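Local coordinates for protein esterase (Capnocytophaga ochracea, PDB 4W9R) that is of unknown function but, as a putative esterase of the alpha/beta-hydrolase clan, probably hydrolyses ester bonds, at residues Asp115-Ala121 with Phe141-Leu147; Asn130-Leu134 with Glu158-Leu163; Leu171-Thr177 with Glu206-Phe212; Ala178-Asn182 with Phe212-Val217. All coordinates share one frame. Residues are numbered along the deposited sequence.

Interaction 1: residues Asp115-Ala121 with Phe141-Leu147; sequences DLKGVIA and FNMIVSL
Five backbone hydrogen bonds knit two parallel strands together. N142 N donates to K117 O (2.9 Å), V119 N to M143 O (2.8 Å), V145 N to V119 O (2.9 Å), A121 N to V145 O (3.1 Å) and L147 N to A121 O (3.0 Å). V119 and A121 use both their N and O across the seam, whereas G118 and I120 turn their backbone to the neighbouring strand 35-40. The register pairs G118 with M143, V119 with I144, I120 with V145 and A121 with S146. The short axes run 4.7 Å apart at an angle of 9°, with 118-121 and 143-146 extended; N142 (psi -9°) is not, the strand beginning at M143. G118 CA lies 3.3 Å from M143 O. Both strands lie inside the mixed sheet of an alpha/beta-hydrolase-like domain and belong to the beta-alpha-beta unit through helix 123-128. A CB on G118 would collide with M143 CE, the end of a selenomethionine side chain. On the face of I120, V145 and M143, I120 (chi1 m, chi2 t) places CG1 4.0 Å from V145 CB and 4.2 Å from M143 CE; helix 217-232 packs on M143 and V145. On the other face V119, with chi1 p, sets CB 3.6 Å from the F141 ring centroid, a CH-pi contact over the ring. V119 CG1 also lies 4.0 Å from I144 CG1. Y132 meets the F141 ring edge-to-face.

Interaction 2: residues Asn130-Leu134 with Glu158-Leu163; sequences NYYML and EFSHAL
F159, with chi1 m, is the main bump. Its ring projects from helix 156-165 into a hollow of N130, Y131, M133 and L134, in the loop between helix 123-128 and strand 143-149, with a 3-10 segment at 131-133; M133 N bonds N130 O (3.1 Å) and L134 N bonds Y131 O (3.2 Å). The tip of the ring meets the face of Y131 in a T-shaped pair, with centroids 4.9 Å apart and planes at 81°. F159 CE1 lies 3.2 Å from N130 O and 3.9 Å from L134 CG. A second bump fits the other way: selenomethionine M133 (chi1 m, chi2 t, chi3 p at 44°) lays its CE into a notch on the helix, 3.6 Å from A162 CB, 3.7 Å from L163 CG and 3.9 Å from F159 CD1. The small A162 receives L134 CD2 3.9 Å from its CB; their CA atoms, the nearest pair, are 6.7 Å apart. Such apolar layering of connecting helices and loops over a central sheet is typical of alpha/beta folds.

Interaction 3: residues Leu171-Thr177 with Glu206-Phe212; sequences LFYYMAT and EYHFVDF
The last two strands of the central sheet, joined by a beta-alpha-beta crossover through helix 183-196, meet here in parallel, with 206-212 on an outermost strand within the chain. Their short axes are 4.7 Å apart and 8° from parallel. F172 pairs with E206, and the register continues through Y174 with H208 to T177 with D211. Seven backbone hydrogen bonds form the ladder: E206 N to L171 O (2.8 Å), Y173 N to E206 O (2.9 Å), H208 N to Y173 O (2.8 Å), M175 N to H208 O (2.9 Å), V210 N to M175 O (2.9 Å), T177 N to V210 O (3.3 Å) and F212 N to T177 O (2.8 Å). On the face of F172, Y174 and A176, F172 CE1 reaches H208 CD2 at 3.5 Å, Y174 CE2 meets V210 CG2 at 3.5 Å, and A176 CB lies 3.6 Å from F212 CE1. On the other face, Y173 CD2 approaches Y207 CE2 at 3.5 Å, their rings nearly parallel but slid apart. There selenomethionine M175 stretches out fully (all chi t), its SE 5.1 Å from the F209 centroid in an oblique Met-aromatic contact. H208, chi1 m, donates NE2 to E206 OE2 (3.0 Å), while E206 OE1 salt-bridges R170. This His-carboxylate bond lies within strand 205-213, so cohesion between strands rests on the ladder and on apolar and aromatic contacts on both faces.

Interaction 4: residues Ala178-Asn182 with Phe212-Val217; sequences ADVEN and FKGSSV
A178, V180 and V217 bury most of the surface here. A178, paired in parallel with F212 (CA-CA 4.7 Å), has its CA 3.2 Å from F212 O and its CB 3.3 Å from S215 O and 4.3 Å from V217 CG2. V180, chi1 t, packs its CB 3.3 Å from S215 O and its CG2 3.5 Å from G214 C, while a weak, 3.5 Å hydrogen bond runs from V180 N to S215 O. V217, at the start of helix 217-232, sets CG2 3.5 Å from N182 CG. A water bridges it to V180, donating to V180 O at 2.6 Å and accepting from V217 N at 2.9 Å. D179 (chi1 p) takes the stronger direct bond, its OD1 receiving G214 N at 2.9 Å where the chain turns at G214 (phi 79°). N182 ND2 bonds back to A178 O (3.0 Å) and N182 N to D179 O (3.2 Å), closing the turn; ND2 also bonds N148. The contact lies at the C-terminal ends of strands 171-180 and 205-213, where the chain leaves the sheet for helices 183-196 and 217-232; A220 of the latter packs on A178, and E181 bonds K242 and E243 of the second subunit.

Interactions 1 and 3 are ladders in the parallel part of one mixed sheet, joined where strands 143-149 and 171-180 lie side by side; S146 N and Y174 O, 2.7 Å apart, probably hydrogen-bond. Interaction 1 is the buried one, while interaction 3 reaches the outer strand and carries more polar side chains. Interaction 4 prolongs the same strand pair as interaction 3, sharing F212, but there the ladder gives way to a side-chain-to-backbone hydrogen bond, a water and a weak bond at the surface. Interaction 2 differs in kind, being apolar packing of a helix and a 3-10 turn; it touches interaction 1 through M133 and I144, and interaction 3 through N130 and Y173.

Interaction 1: residues Asp115-Ala121 with Phe141-Leu147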
# COMPACT_ATOMS: atom_id res chain seq x y z
N ASP B 115 -0.37 -14.47 -20.79
CA ASP B 115 0.82 -15.29 -20.60
C ASP B 115 1.54 -14.95 -19.30
O ASP B 115 2.40 -15.72 -18.85
CB ASP B 115 1.78 -15.12 -21.78
CG ASP B 115 1.26 -15.76 -23.05
OD1 ASP B 115 0.02 -15.76 -23.25
OD2 ASP B 115 2.08 -16.25 -23.85
N LEU B 116 1.20 -13.82 -18.69
CA LEU B 116 1.81 -13.41 -17.44
C LEU B 116 0.98 -13.85 -16.23
O LEU B 116 -0.14 -13.40 -16.04
CB LEU B 116 2.01 -11.90 -17.40
CG LEU B 116 2.59 -11.36 -16.09
CD1 LEU B 116 3.97 -11.96 -15.84
CD2 LEU B 116 2.66 -9.84 -16.10
N LYS B 117 1.55 -14.74 -15.42
CA LYS B 117 0.89 -15.21 -14.21
C LYS B 117 1.82 -15.04 -13.01
O LYS B 117 2.90 -15.63 -12.97
CB LYS B 117 0.48 -16.68 -14.37
CG LYS B 117 -0.57 -16.92 -15.44
CD LYS B 117 -0.75 -18.40 -15.74
CE LYS B 117 0.09 -18.84 -16.94
NZ LYS B 117 1.55 -18.66 -16.72
N GLY B 118 1.41 -14.22 -12.06
CA GLY B 118 2.22 -13.99 -10.87
C GLY B 118 1.72 -14.68 -9.61
O GLY B 118 0.60 -15.18 -9.57
N VAL B 119 2.56 -14.69 -8.58
CA VAL B 119 2.18 -15.22 -7.28
C VAL B 119 2.74 -14.34 -6.16
O VAL B 119 3.92 -13.99 -6.16
CB VAL B 119 2.64 -16.68 -7.10
CG1 VAL B 119 4.15 -16.82 -7.31
CG2 VAL B 119 2.25 -17.20 -5.72
N ILE B 120 1.88 -13.97 -5.22
CA ILE B 120 2.28 -13.16 -4.09
C ILE B 120 2.00 -13.90 -2.79
O ILE B 120 0.90 -14.39 -2.57
CB ILE B 120 1.55 -11.80 -4.07
CG1 ILE B 120 1.80 -11.04 -5.37
CG2 ILE B 120 1.99 -10.97 -2.87
CD1 ILE B 120 1.12 -9.69 -5.42
N ALA B 121 3.01 -13.97 -1.92
CA ALA B 121 2.86 -14.67 -0.65
C ALA B 121 3.75 -14.07 0.43
O ALA B 121 4.72 -13.36 0.12
CB ALA B 121 3.16 -16.15 -0.83
N PHE B 141 4.52 -19.60 -12.86
CA PHE B 141 4.57 -18.20 -12.49
C PHE B 141 5.80 -17.50 -13.05
O PHE B 141 6.93 -17.94 -12.84
CB PHE B 141 4.53 -18.05 -10.96
CG PHE B 141 3.28 -18.59 -10.34
CD1 PHE B 141 2.05 -18.00 -10.59
CD2 PHE B 141 3.32 -19.69 -9.50
CE1 PHE B 141 0.90 -18.49 -10.02
CE2 PHE B 141 2.17 -20.19 -8.92
CZ PHE B 141 0.96 -19.59 -9.18
N ASN B 142 5.57 -16.43 -13.80
CA ASN B 142 6.64 -15.60 -14.33
C ASN B 142 6.98 -14.47 -13.37
O ASN B 142 7.96 -13.75 -13.56
CB ASN B 142 6.25 -15.04 -15.69
CG ASN B 142 5.61 -16.08 -16.58
OD1 ASN B 142 4.42 -16.00 -16.88
ND2 ASN B 142 6.39 -17.06 -17.01
N MSE B 143 6.14 -14.33 -12.35
CA MSE B 143 6.32 -13.30 -11.34
C MSE B 143 6.20 -13.91 -9.94
O MSE B 143 5.18 -14.50 -9.60
CB MSE B 143 5.30 -12.18 -11.52
CG MSE B 143 5.46 -11.03 -10.55
SE MSE B 143 3.94 -9.79 -10.58
CE MSE B 143 2.71 -10.76 -9.42
N ILE B 144 7.25 -13.76 -9.14
CA ILE B 144 7.24 -14.27 -7.78
C ILE B 144 7.57 -13.16 -6.79
O ILE B 144 8.64 -12.56 -6.85
CB ILE B 144 8.24 -15.43 -7.60
CG1 ILE B 144 7.90 -16.57 -8.56
CG2 ILE B 144 8.23 -15.92 -6.16
CD1 ILE B 144 8.85 -17.75 -8.47
N VAL B 145 6.62 -12.87 -5.91
CA VAL B 145 6.83 -11.86 -4.88
C VAL B 145 6.82 -12.50 -3.50
O VAL B 145 5.78 -12.96 -3.02
CB VAL B 145 5.76 -10.76 -4.95
CG1 VAL B 145 6.01 -9.71 -3.88
CG2 VAL B 145 5.73 -10.13 -6.33
N SER B 146 7.99 -12.52 -2.86
CA SER B 146 8.13 -13.13 -1.55
C SER B 146 8.29 -12.06 -0.48
O SER B 146 9.32 -11.38 -0.41
CB SER B 146 9.33 -14.09 -1.54
OG SER B 146 9.48 -14.72 -0.28
N LEU B 147 7.28 -11.91 0.36
CA LEU B 147 7.26 -10.84 1.35
C LEU B 147 7.48 -11.37 2.76
O LEU B 147 6.68 -12.14 3.27
CB LEU B 147 5.94 -10.08 1.29
CG LEU B 147 5.58 -9.50 -0.08
CD1 LEU B 147 4.17 -8.95 -0.06
CD2 LEU B 147 6.58 -8.43 -0.48

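Interaction 2: residues Asn130-Leu134 with Glu158-Leu163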
# COMPACT_ATOMS: atom_id res chain seq x y z
N ASN B 130 8.91 -19.60 -3.58
CA ASN B 130 10.20 -19.64 -4.25
C ASN B 130 10.38 -20.91 -5.08
O ASN B 130 11.04 -20.89 -6.12
CB ASN B 130 11.34 -19.54 -3.24
CG ASN B 130 11.41 -18.19 -2.57
OD1 ASN B 130 11.04 -17.17 -3.15
ND2 ASN B 130 11.90 -18.17 -1.33
N TYR B 131 9.78 -22.00 -4.62
CA TYR B 131 10.01 -23.31 -5.21
C TYR B 131 9.35 -23.49 -6.58
O TYR B 131 9.57 -24.50 -7.24
CB TYR B 131 9.53 -24.40 -4.25
CG TYR B 131 10.49 -24.61 -3.10
CD1 TYR B 131 10.48 -23.78 -1.99
CD2 TYR B 131 11.43 -25.63 -3.14
CE1 TYR B 131 11.36 -23.96 -0.95
CE2 TYR B 131 12.32 -25.83 -2.10
CZ TYR B 131 12.28 -24.99 -1.01
OH TYR B 131 13.17 -25.18 0.03
N TYR B 132 8.56 -22.51 -7.00
CA TYR B 132 8.00 -22.53 -8.34
C TYR B 132 9.07 -22.26 -9.40
O TYR B 132 8.88 -22.52 -10.58
CB TYR B 132 6.85 -21.53 -8.46
CG TYR B 132 5.63 -21.94 -7.68
CD1 TYR B 132 4.85 -23.01 -8.10
CD2 TYR B 132 5.25 -21.26 -6.53
CE1 TYR B 132 3.74 -23.41 -7.39
CE2 TYR B 132 4.13 -21.65 -5.81
CZ TYR B 132 3.38 -22.72 -6.25
OH TYR B 132 2.26 -23.12 -5.55
N MSE B 133 10.22 -21.74 -8.95
CA MSE B 133 11.38 -21.55 -9.81
C MSE B 133 12.00 -22.88 -10.23
O MSE B 133 12.68 -22.97 -11.25
CB MSE B 133 12.44 -20.70 -9.11
CG MSE B 133 12.17 -19.21 -9.12
SE MSE B 133 13.43 -18.27 -7.96
CE MSE B 133 15.05 -19.21 -8.47
N LEU B 134 11.78 -23.91 -9.42
CA LEU B 134 12.42 -25.21 -9.63
C LEU B 134 11.59 -26.14 -10.51
O LEU B 134 11.96 -27.29 -10.72
CB LEU B 134 12.71 -25.87 -8.28
CG LEU B 134 13.44 -25.01 -7.25
CD1 LEU B 134 13.71 -25.79 -5.98
CD2 LEU B 134 14.74 -24.46 -7.83
N GLU B 158 20.74 -23.66 -3.99
CA GLU B 158 19.96 -24.35 -5.00
C GLU B 158 19.14 -23.38 -5.85
O GLU B 158 18.98 -23.58 -7.05
CB GLU B 158 19.04 -25.39 -4.35
CG GLU B 158 18.28 -26.26 -5.36
CD GLU B 158 17.72 -27.52 -4.73
OE1 GLU B 158 18.26 -27.96 -3.70
OE2 GLU B 158 16.74 -28.07 -5.28
N PHE B 159 18.63 -22.33 -5.22
CA PHE B 159 17.89 -21.30 -5.95
C PHE B 159 18.85 -20.42 -6.75
O PHE B 159 18.46 -19.80 -7.74
CB PHE B 159 17.06 -20.45 -4.99
CG PHE B 159 15.86 -21.16 -4.43
CD1 PHE B 159 14.75 -21.41 -5.22
CD2 PHE B 159 15.85 -21.59 -3.11
CE1 PHE B 159 13.65 -22.07 -4.70
CE2 PHE B 159 14.76 -22.26 -2.59
CZ PHE B 159 13.66 -22.50 -3.38
N SER B 160 20.11 -20.38 -6.31
CA SER B 160 21.14 -19.63 -7.02
C SER B 160 21.38 -20.23 -8.40
O SER B 160 21.51 -19.50 -9.39
CB SER B 160 22.44 -19.61 -6.22
OG SER B 160 23.45 -18.90 -6.90
N HIS B 161 21.42 -21.56 -8.46
CA HIS B 161 21.62 -22.26 -9.72
C HIS B 161 20.45 -22.03 -10.67
O HIS B 161 20.64 -21.91 -11.88
CB HIS B 161 21.81 -23.76 -9.47
CG HIS B 161 23.04 -24.08 -8.68
ND1 HIS B 161 23.14 -25.19 -7.87
CD2 HIS B 161 24.23 -23.44 -8.58
CE1 HIS B 161 24.33 -25.22 -7.30
NE2 HIS B 161 25.01 -24.17 -7.72
N ALA B 162 19.25 -21.97 -10.12
CA ALA B 162 18.05 -21.76 -10.92
C ALA B 162 18.04 -20.36 -11.53
O ALA B 162 17.66 -20.19 -12.69
CB ALA B 162 16.80 -21.97 -10.07
N LEU B 163 18.47 -19.37 -10.75
CA LEU B 163 18.55 -18.00 -11.23
C LEU B 163 19.61 -17.85 -12.31
O LEU B 163 19.46 -17.06 -13.25
CB LEU B 163 18.84 -17.04 -10.08
CG LEU B 163 17.70 -16.76 -9.10
CD1 LEU B 163 18.19 -15.88 -7.97
CD2 LEU B 163 16.53 -16.10 -9.83

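Interaction 3: residues Leu171-Thr177 with Glu206-Phe212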
# COMPACT_ATOMS: atom_id res chain seq x y z
N LEU B 171 11.49 -13.87 -15.96
CA LEU B 171 11.17 -14.13 -14.57
C LEU B 171 11.41 -12.88 -13.73
O LEU B 171 12.53 -12.38 -13.64
CB LEU B 171 12.01 -15.29 -14.02
CG LEU B 171 11.86 -15.53 -12.52
CD1 LEU B 171 10.41 -15.80 -12.15
CD2 LEU B 171 12.76 -16.66 -12.07
N PHE B 172 10.34 -12.38 -13.12
CA PHE B 172 10.45 -11.26 -12.20
C PHE B 172 10.40 -11.77 -10.76
O PHE B 172 9.38 -12.30 -10.32
CB PHE B 172 9.33 -10.24 -12.44
CG PHE B 172 9.40 -9.04 -11.53
CD1 PHE B 172 10.15 -7.93 -11.87
CD2 PHE B 172 8.70 -9.03 -10.33
CE1 PHE B 172 10.21 -6.83 -11.04
CE2 PHE B 172 8.75 -7.93 -9.49
CZ PHE B 172 9.51 -6.83 -9.85
N TYR B 173 11.50 -11.61 -10.04
CA TYR B 173 11.56 -12.05 -8.65
C TYR B 173 11.76 -10.88 -7.70
O TYR B 173 12.68 -10.08 -7.87
CB TYR B 173 12.67 -13.08 -8.46
CG TYR B 173 12.76 -13.61 -7.05
CD1 TYR B 173 11.90 -14.61 -6.60
CD2 TYR B 173 13.70 -13.11 -6.15
CE1 TYR B 173 11.97 -15.09 -5.31
CE2 TYR B 173 13.78 -13.59 -4.86
CZ TYR B 173 12.91 -14.58 -4.44
OH TYR B 173 12.99 -15.06 -3.16
N TYR B 174 10.90 -10.80 -6.69
CA TYR B 174 10.99 -9.75 -5.69
C TYR B 174 10.92 -10.32 -4.28
O TYR B 174 9.95 -11.00 -3.93
CB TYR B 174 9.88 -8.72 -5.89
CG TYR B 174 9.92 -7.56 -4.91
CD1 TYR B 174 9.22 -7.62 -3.71
CD2 TYR B 174 10.65 -6.42 -5.18
CE1 TYR B 174 9.25 -6.56 -2.81
CE2 TYR B 174 10.69 -5.36 -4.29
CZ TYR B 174 9.99 -5.44 -3.11
OH TYR B 174 10.03 -4.39 -2.23
N MSE B 175 11.93 -10.05 -3.47
CA MSE B 175 11.93 -10.47 -2.08
C MSE B 175 12.16 -9.28 -1.15
O MSE B 175 13.04 -8.46 -1.38
CB MSE B 175 13.00 -11.53 -1.84
CG MSE B 175 13.22 -11.86 -0.37
SE MSE B 175 14.56 -13.25 -0.10
CE MSE B 175 14.74 -13.13 1.84
N ALA B 176 11.35 -9.20 -0.10
CA ALA B 176 11.47 -8.13 0.88
C ALA B 176 11.48 -8.67 2.30
O ALA B 176 10.81 -9.67 2.60
CB ALA B 176 10.34 -7.12 0.70
N THR B 177 12.23 -8.02 3.18
CA THR B 177 12.26 -8.39 4.59
C THR B 177 12.43 -7.15 5.47
O THR B 177 12.86 -6.10 5.01
CB THR B 177 13.40 -9.40 4.88
OG1 THR B 177 13.37 -9.76 6.27
CG2 THR B 177 14.75 -8.80 4.54
N GLU B 206 14.79 -10.83 -13.91
CA GLU B 206 14.88 -9.54 -13.24
C GLU B 206 14.75 -9.76 -11.73
O GLU B 206 13.68 -10.13 -11.24
CB GLU B 206 13.79 -8.60 -13.75
CG GLU B 206 13.85 -7.20 -13.16
CD GLU B 206 12.82 -6.27 -13.78
OE1 GLU B 206 12.25 -6.63 -14.83
OE2 GLU B 206 12.59 -5.17 -13.22
N TYR B 207 15.85 -9.53 -11.02
CA TYR B 207 15.92 -9.85 -9.59
C TYR B 207 15.91 -8.60 -8.72
O TYR B 207 16.67 -7.67 -8.94
CB TYR B 207 17.19 -10.67 -9.31
CG TYR B 207 17.39 -11.06 -7.86
CD1 TYR B 207 18.01 -10.19 -6.97
CD2 TYR B 207 16.97 -12.29 -7.39
CE1 TYR B 207 18.19 -10.54 -5.65
CE2 TYR B 207 17.16 -12.66 -6.07
CZ TYR B 207 17.77 -11.78 -5.21
OH TYR B 207 17.96 -12.13 -3.89
N HIS B 208 15.04 -8.60 -7.71
CA HIS B 208 14.97 -7.49 -6.77
C HIS B 208 14.88 -7.98 -5.33
O HIS B 208 13.97 -8.73 -4.97
CB HIS B 208 13.77 -6.59 -7.08
CG HIS B 208 13.88 -5.88 -8.39
ND1 HIS B 208 14.70 -4.80 -8.59
CD2 HIS B 208 13.25 -6.10 -9.58
CE1 HIS B 208 14.59 -4.38 -9.84
NE2 HIS B 208 13.71 -5.15 -10.46
N PHE B 209 15.83 -7.56 -4.51
CA PHE B 209 15.77 -7.81 -3.07
C PHE B 209 15.83 -6.50 -2.29
O PHE B 209 16.84 -5.80 -2.33
CB PHE B 209 16.89 -8.74 -2.62
CG PHE B 209 17.05 -8.80 -1.13
CD1 PHE B 209 16.06 -9.35 -0.33
CD2 PHE B 209 18.19 -8.30 -0.52
CE1 PHE B 209 16.20 -9.40 1.05
CE2 PHE B 209 18.35 -8.35 0.86
CZ PHE B 209 17.35 -8.90 1.64
N VAL B 210 14.76 -6.19 -1.59
CA VAL B 210 14.69 -4.95 -0.83
C VAL B 210 14.69 -5.24 0.67
O VAL B 210 13.80 -5.90 1.19
CB VAL B 210 13.43 -4.13 -1.19
CG1 VAL B 210 13.38 -2.86 -0.37
CG2 VAL B 210 13.42 -3.82 -2.67
N ASP B 211 15.71 -4.73 1.35
CA ASP B 211 15.81 -4.88 2.79
C ASP B 211 15.27 -3.63 3.48
O ASP B 211 15.86 -2.55 3.37
CB ASP B 211 17.27 -5.13 3.21
CG ASP B 211 17.45 -5.21 4.71
OD1 ASP B 211 16.47 -5.52 5.42
OD2 ASP B 211 18.58 -4.98 5.19
N PHE B 212 14.17 -3.78 4.21
CA PHE B 212 13.60 -2.65 4.93
C PHE B 212 14.17 -2.64 6.33
O PHE B 212 13.84 -3.49 7.16
CB PHE B 212 12.08 -2.74 4.98
CG PHE B 212 11.40 -2.62 3.64
CD1 PHE B 212 11.18 -3.74 2.87
CD2 PHE B 212 10.98 -1.39 3.17
CE1 PHE B 212 10.56 -3.64 1.64
CE2 PHE B 212 10.35 -1.28 1.94
CZ PHE B 212 10.14 -2.41 1.18

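Interaction 4: residues Ala178-Asn182 with Phe212-Val217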
# COMPACT_ATOMS: atom_id res chain seq x y z
N ALA B 178 12.06 -7.29 6.74
CA ALA B 178 12.15 -6.20 7.70
C ALA B 178 12.70 -6.72 9.02
O ALA B 178 12.40 -7.84 9.41
CB ALA B 178 10.79 -5.56 7.91
N ASP B 179 13.54 -5.94 9.68
CA ASP B 179 14.22 -6.40 10.89
C ASP B 179 13.54 -6.09 12.23
O ASP B 179 13.95 -6.63 13.26
CB ASP B 179 15.65 -5.85 10.92
CG ASP B 179 15.69 -4.34 11.04
OD1 ASP B 179 14.76 -3.68 10.54
OD2 ASP B 179 16.65 -3.82 11.65
N VAL B 180 12.51 -5.25 12.25
CA VAL B 180 12.01 -4.80 13.55
C VAL B 180 11.10 -5.84 14.20
O VAL B 180 10.04 -6.19 13.68
CB VAL B 180 11.24 -3.47 13.44
CG1 VAL B 180 10.58 -3.12 14.76
CG2 VAL B 180 12.17 -2.35 13.00
N GLU B 181 11.57 -6.33 15.35
CA GLU B 181 10.97 -7.42 16.10
C GLU B 181 10.86 -8.68 15.24
O GLU B 181 10.08 -9.58 15.54
CB GLU B 181 9.59 -7.03 16.63
CG GLU B 181 9.58 -5.84 17.58
CD GLU B 181 9.87 -6.24 19.02
OE1 GLU B 181 10.10 -7.44 19.28
OE2 GLU B 181 9.86 -5.35 19.90
N ASN B 182 11.63 -8.71 14.16
CA ASN B 182 11.76 -9.89 13.30
C ASN B 182 13.04 -10.71 13.46
O ASN B 182 13.23 -11.68 12.72
CB ASN B 182 11.61 -9.48 11.84
CG ASN B 182 10.74 -10.44 11.06
OD1 ASN B 182 9.93 -11.17 11.64
ND2 ASN B 182 10.91 -10.46 9.75
N PHE B 212 14.17 -3.78 4.21
CA PHE B 212 13.60 -2.65 4.93
C PHE B 212 14.17 -2.64 6.33
O PHE B 212 13.84 -3.49 7.16
CB PHE B 212 12.08 -2.74 4.98
CG PHE B 212 11.40 -2.62 3.64
CD1 PHE B 212 11.18 -3.74 2.87
CD2 PHE B 212 10.98 -1.39 3.17
CE1 PHE B 212 10.56 -3.64 1.64
CE2 PHE B 212 10.35 -1.28 1.94
CZ PHE B 212 10.14 -2.41 1.18
N LYS B 213 15.02 -1.66 6.62
CA LYS B 213 15.71 -1.61 7.89
C LYS B 213 15.11 -0.51 8.76
O LYS B 213 14.91 0.62 8.30
CB LYS B 213 17.20 -1.38 7.69
CG LYS B 213 18.05 -1.65 8.92
CD LYS B 213 19.53 -1.64 8.59
CE LYS B 213 19.88 -2.72 7.58
NZ LYS B 213 21.33 -2.74 7.25
N GLY B 214 14.80 -0.85 10.00
CA GLY B 214 14.15 0.07 10.91
C GLY B 214 12.66 0.15 10.62
O GLY B 214 11.98 1.08 11.05
N SER B 215 12.16 -0.83 9.88
CA SER B 215 10.75 -0.88 9.51
C SER B 215 10.04 -2.08 10.12
O SER B 215 10.61 -3.17 10.20
CB SER B 215 10.60 -0.91 7.99
OG SER B 215 9.24 -1.04 7.62
N SER B 216 8.80 -1.88 10.55
CA SER B 216 7.98 -2.98 11.03
C SER B 216 7.64 -3.91 9.88
O SER B 216 7.56 -3.48 8.72
CB SER B 216 6.70 -2.46 11.69
OG SER B 216 6.98 -1.84 12.94
N VAL B 217 7.44 -5.18 10.20
CA VAL B 217 7.21 -6.21 9.19
C VAL B 217 5.98 -5.94 8.32
O VAL B 217 6.08 -5.92 7.09
CB VAL B 217 7.04 -7.59 9.85
CG1 VAL B 217 6.60 -8.62 8.83
CG2 VAL B 217 8.34 -8.02 10.50
O HOH W 1 7.54 -5.67 13.04